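Local atomic coordinates of hypothetical protein (Bacteroides caccae, PDB entry 4M8R), a protein that is of unknown function but joins an N-terminal Ig-like domain to a WD40-like domain of the beta-propeller clan. Residues 43-48 and 93-98; 307-312 and 398-403; 370-375 and 382-387. All blocks are in the same frame, centred on the assembly; numbering follows the deposited sequence.

Contact 1 (43-48 and 93-98)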
loop_
_atom_site.group_PDB
_atom_site.type_symbol
_atom_site.label_atom_id
_atom_site.label_comp_id
_atom_site.label_asym_id
_atom_site.label_seq_id
_atom_site.Cartn_x
_atom_site.Cartn_y
_atom_site.Cartn_z
ATOM N N GLN A 43 -19.527 29.910 9.926
ATOM C CA GLN A 43 -19.571 28.493 9.598
ATOM C C GLN A 43 -19.268 27.678 10.850
ATOM O O GLN A 43 -18.891 28.227 11.890
ATOM C CB GLN A 43 -18.595 28.176 8.467
ATOM C CG GLN A 43 -18.831 29.030 7.221
ATOM C CD GLN A 43 -18.134 28.511 5.968
ATOM O OE1 GLN A 43 -17.767 27.339 5.878
ATOM N NE2 GLN A 43 -17.959 29.390 4.987
ATOM N N VAL A 44 -19.470 26.371 10.754
ATOM C CA VAL A 44 -19.223 25.478 11.869
ATOM C C VAL A 44 -18.356 24.321 11.391
ATOM O O VAL A 44 -18.638 23.715 10.358
ATOM C CB VAL A 44 -20.546 24.957 12.459
ATOM C CG1 VAL A 44 -20.288 23.950 13.568
ATOM C CG2 VAL A 44 -21.390 26.117 12.982
ATOM N N ASP A 45 -17.304 24.030 12.156
ATOM C CA ASP A 45 -16.343 22.969 11.839
ATOM C C ASP A 45 -16.374 21.871 12.892
ATOM O O ASP A 45 -16.592 22.137 14.074
ATOM C CB ASP A 45 -14.918 23.532 11.807
ATOM C CG ASP A 45 -14.604 24.279 10.536
ATOM O OD1 ASP A 45 -15.016 23.822 9.441
ATOM O OD2 ASP A 45 -13.921 25.318 10.635
ATOM N N PHE A 46 -16.119 20.645 12.444
ATOM C CA PHE A 46 -15.969 19.493 13.322
ATOM C C PHE A 46 -14.519 19.045 13.333
ATOM O O PHE A 46 -13.855 19.083 12.296
ATOM C CB PHE A 46 -16.764 18.308 12.786
ATOM C CG PHE A 46 -18.252 18.484 12.813
ATOM C CD1 PHE A 46 -18.903 18.906 13.962
ATOM C CD2 PHE A 46 -19.011 18.144 11.699
ATOM C CE1 PHE A 46 -20.284 19.023 13.987
ATOM C CE2 PHE A 46 -20.387 18.263 11.718
ATOM C CZ PHE A 46 -21.025 18.704 12.863
ATOM N N ASP A 47 -14.042 18.605 14.496
ATOM C CA ASP A 47 -12.821 17.808 14.592
ATOM C C ASP A 47 -13.191 16.466 15.227
ATOM O O ASP A 47 -13.852 16.429 16.259
ATOM C CB ASP A 47 -11.751 18.518 15.435
ATOM C CG ASP A 47 -10.977 19.597 14.648
ATOM O OD1 ASP A 47 -11.295 19.871 13.466
ATOM O OD2 ASP A 47 -10.029 20.178 15.223
ATOM N N PHE A 48 -12.762 15.371 14.604
ATOM C CA PHE A 48 -13.092 14.020 15.058
ATOM C C PHE A 48 -11.870 13.323 15.650
ATOM O O PHE A 48 -10.764 13.448 15.124
ATOM C CB PHE A 48 -13.604 13.177 13.883
ATOM C CG PHE A 48 -14.870 13.699 13.258
ATOM C CD1 PHE A 48 -14.834 14.754 12.360
ATOM C CD2 PHE A 48 -16.086 13.107 13.533
ATOM C CE1 PHE A 48 -15.993 15.224 11.771
ATOM C CE2 PHE A 48 -17.248 13.572 12.953
ATOM C CZ PHE A 48 -17.203 14.636 12.075
ATOM N N PHE A 93 -16.685 23.660 16.477
ATOM C CA PHE A 93 -16.082 24.991 16.459
ATOM C C PHE A 93 -16.908 25.980 15.651
ATOM O O PHE A 93 -17.368 25.662 14.556
ATOM C CB PHE A 93 -14.690 24.928 15.822
ATOM C CG PHE A 93 -13.705 24.095 16.580
ATOM C CD1 PHE A 93 -12.936 24.655 17.589
ATOM C CD2 PHE A 93 -13.526 22.755 16.272
ATOM C CE1 PHE A 93 -12.018 23.891 18.282
ATOM C CE2 PHE A 93 -12.609 21.984 16.963
ATOM C CZ PHE A 93 -11.855 22.552 17.970
ATOM N N LEU A 94 -17.061 27.191 16.174
ATOM C CA LEU A 94 -17.585 28.299 15.382
ATOM C C LEU A 94 -16.445 28.874 14.549
ATOM O O LEU A 94 -15.381 29.178 15.081
ATOM C CB LEU A 94 -18.152 29.390 16.282
ATOM C CG LEU A 94 -18.857 30.540 15.558
ATOM C CD1 LEU A 94 -20.061 30.034 14.783
ATOM C CD2 LEU A 94 -19.270 31.616 16.551
ATOM N N ASN A 95 -16.671 29.017 13.247
ATOM C CA ASN A 95 -15.647 29.504 12.323
ATOM C C ASN A 95 -16.093 30.818 11.693
ATOM O O ASN A 95 -16.994 30.831 10.856
ATOM C CB ASN A 95 -15.375 28.442 11.243
ATOM C CG ASN A 95 -14.265 28.836 10.282
ATOM O OD1 ASN A 95 -13.587 29.847 10.465
ATOM N ND2 ASN A 95 -14.076 28.029 9.243
ATOM N N ARG A 96 -15.473 31.919 12.115
ATOM C CA ARG A 96 -15.736 33.233 11.538
ATOM C C ARG A 96 -14.512 33.692 10.750
ATOM O O ARG A 96 -13.585 34.272 11.319
ATOM C CB ARG A 96 -16.105 34.246 12.638
ATOM C CG ARG A 96 -16.310 35.676 12.140
ATOM C CD ARG A 96 -17.608 36.293 12.632
ATOM N NE ARG A 96 -17.550 36.743 14.023
ATOM C CZ ARG A 96 -18.400 36.405 14.994
ATOM N NH1 ARG A 96 -19.424 35.584 14.780
ATOM N NH2 ARG A 96 -18.220 36.906 16.207
ATOM N N ALA A 97 -14.527 33.434 9.442
ATOM C CA ALA A 97 -13.399 33.741 8.553
ATOM C C ALA A 97 -12.133 33.002 9.015
ATOM O O ALA A 97 -12.096 31.771 9.002
ATOM C CB ALA A 97 -13.182 35.251 8.457
ATOM N N SER A 98 -11.108 33.739 9.433
ATOM C CA SER A 98 -9.932 33.148 10.072
ATOM C C SER A 98 -10.292 32.391 11.375
ATOM O O SER A 98 -10.060 31.181 11.492
ATOM C CB SER A 98 -8.901 34.261 10.357
ATOM O OG SER A 98 -7.796 33.800 11.118
#
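The F93 ring reaches across to the carboxylate of D47, which it crosses at about a right angle. Its leading atom is CE2, with F93 CE2 3.6 Å from D47 OD2; the ring and carboxylate planes are 60° apart. F93 shares its side of the sheet with D45 and N95, and with CG anti to the carbonyl carbon (chi1 -64°) CG lies beside the backbone N. At the edge of the ring, near its plane, sits the D45 carbonyl oxygen. The charge of D47 is met by K234 of the second subunit, which forms a salt bridge with OD1; F191 of that subunit meets the F93 ring edge-to-face.

Both segments belong to central strands of the large sheet in the N-terminal Ig-like domain, where 43-50 runs antiparallel between 60-72 and 88-96. Four backbone bonds join them here. D45 and F93 exchange two, D45 N to F93 O at 2.9 Å and F93 N to D45 O at 2.8 Å, both lying in the plane of the accepting carbonyl. Q43 and N95 form the next hydrogen-bonded pair. Between them V44 and L94 make a non-hydrogen-bonded pair on the reverse face, and V44 CA gives a CH...O contact to F93 O at 3.3 Å. V44 CG1, anti to its backbone N (chi1 176°), also comes within 3.5 Å of F93 O, while L94 CD1 rests 3.6 Å from Q43 O.

D45 OD2 lies 3.5 Å from N95 CB, and the two side chains cross obliquely. The buried carboxylate of D45 has its firm partner in R100, whose NE forms a salt bridge with OD2; R100 comes from the neighbouring strand 99-108, and its side chain also touches N95.

Contact 2 (307-312 and 398-403). With EDO (1,2-ethanediol), chain H.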
loop_
_atom_site.group_PDB
_atom_site.type_symbol
_atom_site.label_atom_id
_atom_site.label_comp_id
_atom_site.label_asym_id
_atom_site.label_seq_id
_atom_site.Cartn_x
_atom_site.Cartn_y
_atom_site.Cartn_z
ATOM N N PHE A 307 -20.183 -3.170 -21.687
ATOM C CA PHE A 307 -19.867 -3.786 -20.403
ATOM C C PHE A 307 -18.369 -3.934 -20.209
ATOM O O PHE A 307 -17.590 -3.759 -21.143
ATOM C CB PHE A 307 -20.531 -5.160 -20.294
ATOM C CG PHE A 307 -20.021 -6.160 -21.295
ATOM C CD1 PHE A 307 -18.860 -6.878 -21.047
ATOM C CD2 PHE A 307 -20.697 -6.379 -22.482
ATOM C CE1 PHE A 307 -18.386 -7.796 -21.968
ATOM C CE2 PHE A 307 -20.228 -7.299 -23.404
ATOM C CZ PHE A 307 -19.072 -8.006 -23.152
ATOM N N TYR A 308 -17.981 -4.252 -18.979
ATOM C CA TYR A 308 -16.612 -4.641 -18.690
ATOM C C TYR A 308 -16.570 -5.753 -17.658
ATOM O O TYR A 308 -17.473 -5.875 -16.839
ATOM C CB TYR A 308 -15.795 -3.444 -18.197
ATOM C CG TYR A 308 -16.085 -3.001 -16.783
ATOM C CD1 TYR A 308 -17.133 -2.125 -16.502
ATOM C CD2 TYR A 308 -15.290 -3.433 -15.726
ATOM C CE1 TYR A 308 -17.390 -1.702 -15.208
ATOM C CE2 TYR A 308 -15.535 -3.019 -14.430
ATOM C CZ TYR A 308 -16.589 -2.158 -14.174
ATOM O OH TYR A 308 -16.833 -1.759 -12.884
ATOM N N PHE A 309 -15.519 -6.564 -17.724
ATOM C CA PHE A 309 -15.167 -7.495 -16.653
ATOM C C PHE A 309 -13.951 -6.935 -15.925
ATOM O O PHE A 309 -12.948 -6.643 -16.560
ATOM C CB PHE A 309 -14.765 -8.855 -17.222
ATOM C CG PHE A 309 -15.899 -9.659 -17.781
ATOM C CD1 PHE A 309 -16.304 -9.487 -19.093
ATOM C CD2 PHE A 309 -16.529 -10.624 -17.006
ATOM C CE1 PHE A 309 -17.338 -10.248 -19.617
ATOM C CE2 PHE A 309 -17.563 -11.386 -17.523
ATOM C CZ PHE A 309 -17.969 -11.198 -18.833
ATOM N N GLY A 310 -14.040 -6.783 -14.609
ATOM C CA GLY A 310 -12.875 -6.447 -13.795
ATOM C C GLY A 310 -12.129 -7.724 -13.452
ATOM O O GLY A 310 -12.660 -8.574 -12.742
HETATM N N MSE A 311 -10.908 -7.866 -13.966
HETATM C CA MSE A 311 -10.139 -9.115 -13.827
HETATM C C MSE A 311 -9.273 -9.149 -12.589
HETATM O O MSE A 311 -8.610 -10.150 -12.324
HETATM C CB MSE A 311 -9.275 -9.313 -15.067
HETATM C CG MSE A 311 -10.100 -9.276 -16.351
HETATM SE SE MSE A 311 -11.502 -10.653 -16.354
HETATM C CE MSE A 311 -10.374 -12.269 -16.314
ATOM N N ALA A 312 -9.261 -8.051 -11.835
ATOM C CA ALA A 312 -8.666 -8.013 -10.499
ATOM C C ALA A 312 -9.424 -6.998 -9.659
ATOM O O ALA A 312 -10.195 -6.199 -10.193
ATOM C CB ALA A 312 -7.201 -7.632 -10.575
ATOM N N PHE A 398 -22.412 -14.233 -15.219
ATOM C CA PHE A 398 -21.509 -14.956 -16.109
ATOM C C PHE A 398 -20.088 -14.859 -15.569
ATOM O O PHE A 398 -19.595 -13.760 -15.319
ATOM C CB PHE A 398 -21.552 -14.380 -17.519
ATOM C CG PHE A 398 -20.770 -15.185 -18.515
ATOM C CD1 PHE A 398 -21.279 -16.378 -19.011
ATOM C CD2 PHE A 398 -19.523 -14.760 -18.950
ATOM C CE1 PHE A 398 -20.563 -17.126 -19.930
ATOM C CE2 PHE A 398 -18.801 -15.503 -19.868
ATOM C CZ PHE A 398 -19.322 -16.686 -20.362
ATOM N N ASP A 399 -19.437 -16.007 -15.396
ATOM C CA ASP A 399 -18.069 -16.059 -14.891
ATOM C C ASP A 399 -17.115 -16.284 -16.061
ATOM O O ASP A 399 -17.157 -17.329 -16.714
ATOM C CB ASP A 399 -17.925 -17.173 -13.847
ATOM C CG ASP A 399 -16.506 -17.309 -13.328
ATOM O OD1 ASP A 399 -16.024 -16.380 -12.654
ATOM O OD2 ASP A 399 -15.865 -18.346 -13.592
ATOM N N TRP A 400 -16.262 -15.299 -16.322
ATOM C CA TRP A 400 -15.337 -15.356 -17.448
ATOM C C TRP A 400 -14.467 -16.617 -17.458
ATOM O O TRP A 400 -14.220 -17.194 -18.518
ATOM C CB TRP A 400 -14.427 -14.125 -17.463
ATOM C CG TRP A 400 -13.448 -14.196 -18.572
ATOM C CD1 TRP A 400 -12.161 -14.640 -18.505
ATOM C CD2 TRP A 400 -13.691 -13.870 -19.940
ATOM N NE1 TRP A 400 -11.578 -14.590 -19.747
ATOM C CE2 TRP A 400 -12.497 -14.121 -20.648
ATOM C CE3 TRP A 400 -14.801 -13.378 -20.636
ATOM C CZ2 TRP A 400 -12.380 -13.897 -22.016
ATOM C CZ3 TRP A 400 -14.684 -13.155 -21.998
ATOM C CH2 TRP A 400 -13.481 -13.417 -22.673
ATOM N N ASN A 401 -14.003 -17.035 -16.284
ATOM C CA ASN A 401 -13.025 -18.122 -16.191
ATOM C C ASN A 401 -13.632 -19.507 -16.417
ATOM O O ASN A 401 -12.967 -20.387 -16.958
ATOM C CB ASN A 401 -12.278 -18.069 -14.853
ATOM C CG ASN A 401 -11.446 -16.799 -14.700
ATOM O OD1 ASN A 401 -10.233 -16.813 -14.911
ATOM N ND2 ASN A 401 -12.097 -15.693 -14.342
ATOM N N SER A 402 -14.889 -19.690 -16.019
ATOM C CA SER A 402 -15.605 -20.951 -16.247
ATOM C C SER A 402 -16.542 -20.897 -17.462
ATOM O O SER A 402 -17.076 -21.926 -17.874
ATOM C CB SER A 402 -16.410 -21.331 -15.004
ATOM O OG SER A 402 -17.454 -20.404 -14.773
ATOM N N LYS A 403 -16.748 -19.704 -18.017
ATOM C CA LYS A 403 -17.643 -19.499 -19.167
ATOM C C LYS A 403 -19.065 -20.013 -18.923
ATOM O O LYS A 403 -19.748 -20.414 -19.864
ATOM C CB LYS A 403 -17.079 -20.160 -20.430
ATOM C CG LYS A 403 -15.658 -19.760 -20.784
ATOM C CD LYS A 403 -15.587 -18.340 -21.310
ATOM C CE LYS A 403 -14.164 -18.008 -21.720
ATOM N NZ LYS A 403 -14.082 -16.661 -22.332
HETATM C C1 EDO H . -21.809 -2.057 -17.714
HETATM O O1 EDO H . -22.698 -1.128 -17.087
HETATM C C2 EDO H . -21.037 -2.791 -16.628
HETATM O O2 EDO H . -20.205 -3.821 -17.181
#
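F309 lays its ring against F398 and W400, with W400 over one face and F398 at the edge, joining two neighbouring four-stranded antiparallel sheets of the WD40-like domain, consistent with adjacent blades of a beta-propeller. Its CB points toward segment 398-403 and carries the ring across; CG lies anti to the carbonyl carbon (chi1 -72°). Beyond CG the ring atoms part company. On one flank F309 CD2 packs 4.1 Å from W400 CB, and further along F309 CE2 stands 3.8 Å from F398 O, which lies at the ring edge and in its plane. On the other flank F309 CE1 meets W400 CE3, the indole atom that overhangs one face of the phenyl ring near its rim. At the tip, F309 CZ touches the F398 ring, 3.9 Å from F398 CD2.

The pair F309-W400 is an edge-to-face stack: the indole edge is turned to the phenyl face, with planes at 60°. F361 also meets this indole edge-to-face. M311, a selenomethionine, comes to the indole by a chain bent at chi2 and chi3. Its CE is 3.7 Å from W400 CD1, and its selenium approaches the five-membered ring obliquely, a Met-aromatic contact. This end of the contact lies close to the third subunit, where G53 packs against M311.

Next to F309, the backbone of Y308 holds a 1,2-ethanediol molecule, probably from the crystallisation liquor: Y308 N donates to its O2 at 2.9 Å. Past the strand end at D399 the chain turns in an Asx motif. D399 OD2 accepts twice from S402: S402 OG reaches its anti lone pair at 2.9 Å, and S402 N approaches from above the carboxylate plane, also at 2.9 Å.

Contact 3 (370-375 and 382-387). With EDO (1,2-ethanediol), chain H.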
loop_
_atom_site.group_PDB
_atom_site.type_symbol
_atom_site.label_atom_id
_atom_site.label_comp_id
_atom_site.label_asym_id
_atom_site.label_seq_id
_atom_site.Cartn_x
_atom_site.Cartn_y
_atom_site.Cartn_z
ATOM N N VAL A 370 -31.548 -6.407 -20.512
ATOM C CA VAL A 370 -32.012 -5.029 -20.266
ATOM C C VAL A 370 -31.174 -4.253 -19.247
ATOM O O VAL A 370 -31.321 -3.036 -19.125
ATOM C CB VAL A 370 -33.488 -4.987 -19.817
ATOM C CG1 VAL A 370 -34.400 -5.335 -20.985
ATOM C CG2 VAL A 370 -33.728 -5.910 -18.627
ATOM N N SER A 371 -30.312 -4.951 -18.514
ATOM C CA SER A 371 -29.388 -4.304 -17.605
ATOM C C SER A 371 -28.159 -5.177 -17.403
ATOM O O SER A 371 -28.254 -6.406 -17.403
ATOM C CB SER A 371 -30.064 -4.039 -16.261
ATOM O OG SER A 371 -29.333 -3.097 -15.496
ATOM N N ILE A 372 -27.004 -4.527 -17.258
ATOM C CA ILE A 372 -25.753 -5.195 -16.902
ATOM C C ILE A 372 -25.083 -4.387 -15.798
ATOM O O ILE A 372 -25.074 -3.159 -15.840
ATOM C CB ILE A 372 -24.785 -5.294 -18.104
ATOM C CG1 ILE A 372 -25.473 -5.948 -19.305
ATOM C CG2 ILE A 372 -23.537 -6.085 -17.723
ATOM C CD1 ILE A 372 -24.576 -6.118 -20.510
ATOM N N THR A 373 -24.510 -5.081 -14.821
ATOM C CA THR A 373 -23.824 -4.414 -13.720
ATOM C C THR A 373 -22.817 -5.367 -13.062
ATOM O O THR A 373 -22.851 -6.571 -13.319
ATOM C CB THR A 373 -24.842 -3.852 -12.708
ATOM O OG1 THR A 373 -24.162 -3.123 -11.679
ATOM C CG2 THR A 373 -25.698 -4.971 -12.106
ATOM N N ASN A 374 -21.919 -4.822 -12.237
ATOM C CA ASN A 374 -20.772 -5.575 -11.726
ATOM C C ASN A 374 -20.694 -5.575 -10.212
ATOM O O ASN A 374 -20.809 -4.527 -9.585
ATOM C CB ASN A 374 -19.466 -4.984 -12.253
ATOM C CG ASN A 374 -19.385 -4.984 -13.763
ATOM O OD1 ASN A 374 -20.092 -4.236 -14.429
ATOM N ND2 ASN A 374 -18.508 -5.813 -14.310
ATOM N N ARG A 375 -20.481 -6.752 -9.636
ATOM C CA ARG A 375 -20.256 -6.883 -8.208
ATOM C C ARG A 375 -18.749 -6.931 -7.988
ATOM O O ARG A 375 -18.099 -7.922 -8.328
ATOM C CB ARG A 375 -20.919 -8.153 -7.665
ATOM C CG ARG A 375 -21.245 -8.048 -6.183
ATOM C CD ARG A 375 -21.207 -9.374 -5.448
ATOM N NE ARG A 375 -22.209 -10.325 -5.914
ATOM C CZ ARG A 375 -22.707 -11.319 -5.182
ATOM N NH1 ARG A 375 -22.328 -11.498 -3.921
ATOM N NH2 ARG A 375 -23.610 -12.132 -5.715
ATOM N N ILE A 382 -19.951 -10.594 -14.609
ATOM C CA ILE A 382 -20.960 -9.567 -14.805
ATOM C C ILE A 382 -22.290 -10.114 -14.324
ATOM O O ILE A 382 -22.495 -11.329 -14.280
ATOM C CB ILE A 382 -21.087 -9.130 -16.276
ATOM C CG1 ILE A 382 -21.378 -10.323 -17.193
ATOM C CG2 ILE A 382 -19.817 -8.421 -16.721
ATOM C CD1 ILE A 382 -21.708 -9.922 -18.617
ATOM N N THR A 383 -23.184 -9.209 -13.953
ATOM C CA THR A 383 -24.517 -9.580 -13.533
ATOM C C THR A 383 -25.486 -9.004 -14.534
ATOM O O THR A 383 -25.413 -7.824 -14.869
ATOM C CB THR A 383 -24.816 -9.046 -12.134
ATOM O OG1 THR A 383 -23.852 -9.587 -11.219
ATOM C CG2 THR A 383 -26.219 -9.437 -11.696
ATOM N N VAL A 384 -26.396 -9.848 -15.008
ATOM C CA VAL A 384 -27.237 -9.520 -16.146
ATOM C C VAL A 384 -28.706 -9.739 -15.816
ATOM O O VAL A 384 -29.055 -10.684 -15.110
ATOM C CB VAL A 384 -26.845 -10.383 -17.358
ATOM C CG1 VAL A 384 -27.780 -10.137 -18.530
ATOM C CG2 VAL A 384 -25.404 -10.096 -17.755
ATOM N N LEU A 385 -29.553 -8.854 -16.338
ATOM C CA LEU A 385 -30.992 -8.943 -16.170
ATOM C C LEU A 385 -31.647 -9.202 -17.529
ATOM O O LEU A 385 -31.533 -8.377 -18.434
ATOM C CB LEU A 385 -31.523 -7.645 -15.560
ATOM C CG LEU A 385 -32.995 -7.619 -15.140
ATOM C CD1 LEU A 385 -33.254 -8.522 -13.943
ATOM C CD2 LEU A 385 -33.409 -6.194 -14.823
ATOM N N PHE A 386 -32.330 -10.343 -17.659
ATOM C CA PHE A 386 -33.021 -10.737 -18.897
ATOM C C PHE A 386 -34.522 -10.606 -18.764
ATOM O O PHE A 386 -35.051 -10.598 -17.657
ATOM C CB PHE A 386 -32.771 -12.206 -19.230
ATOM C CG PHE A 386 -31.332 -12.585 -19.260
ATOM C CD1 PHE A 386 -30.534 -12.225 -20.333
ATOM C CD2 PHE A 386 -30.776 -13.314 -18.218
ATOM C CE1 PHE A 386 -29.196 -12.576 -20.361
ATOM C CE2 PHE A 386 -29.441 -13.669 -18.239
ATOM C CZ PHE A 386 -28.647 -13.298 -19.314
ATOM N N SER A 387 -35.202 -10.547 -19.904
ATOM C CA SER A 387 -36.646 -10.749 -19.967
ATOM C C SER A 387 -36.955 -11.804 -21.024
ATOM O O SER A 387 -36.159 -12.016 -21.942
ATOM C CB SER A 387 -37.362 -9.443 -20.304
ATOM O OG SER A 387 -36.843 -8.867 -21.485
HETATM C C1 EDO H . -21.809 -2.057 -17.714
HETATM O O1 EDO H . -22.698 -1.128 -17.087
HETATM C C2 EDO H . -21.037 -2.791 -16.628
HETATM O O2 EDO H . -20.205 -3.821 -17.181
#
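T373 and T383 lie side by side, pointing the same way, and their backbones satisfy each other: T373 N donates to T383 O at 2.9 Å and T383 N to T373 O at 2.7 Å. At the other end of this beta hairpin, V370 N to L385 O (2.9 Å) is almost straight, and L385 N donates to S371 O. The hydroxyls of this face turn to other strands. S371 OG accepts from V419 N and T373 OG1 from W421 N; T383 OG1 is bonded to D397 OD1 and to the indole NE1 of W421. On the reverse face I372 CG2 meets V384 CG2 and I382 CB.

N374 ND2 donates to Y308 O, and N374 ND2 also lies 3.8 Å from I382 CG2. An alanine here would probably leave the Y308 carbonyl without this donor and open a small gap beside I382. The 1,2-ethanediol reaches I372 O by a weak bond of 3.4 Å from its O1. R375 NH1 forms a salt bridge with E135 of the third subunit.

Since the hydroxyls bond to strand 419-422, which also pairs with 118-123, the polar face of the hairpin links this sheet to the one that brings strand 419-422 beside 118-123, consistent with the ring closure of beta-propellers.

In the fold
Contact 1 stands apart in the Ig-like domain, its centre 48 Å from that of contact 2 and 45 Å from that of contact 3, on the opposite side of the chain's centre. Contacts 2 and 3 share the WD40-like domain, with centres 13 Å apart, and they touch. Strands 381-387 and 394-399 are neighbours in one sheet, where F398 N lies 3.1 Å from I382 O, a probable hydrogen bond. I382 CG2 also packs 3.8 Å from F309 CE2, so I382 of contact 3 packs against the ring that carries contact 2. One 1,2-ethanediol molecule lies between segments 307-312 and 370-375 and marks no assigned site. Other subunits reach all three contacts.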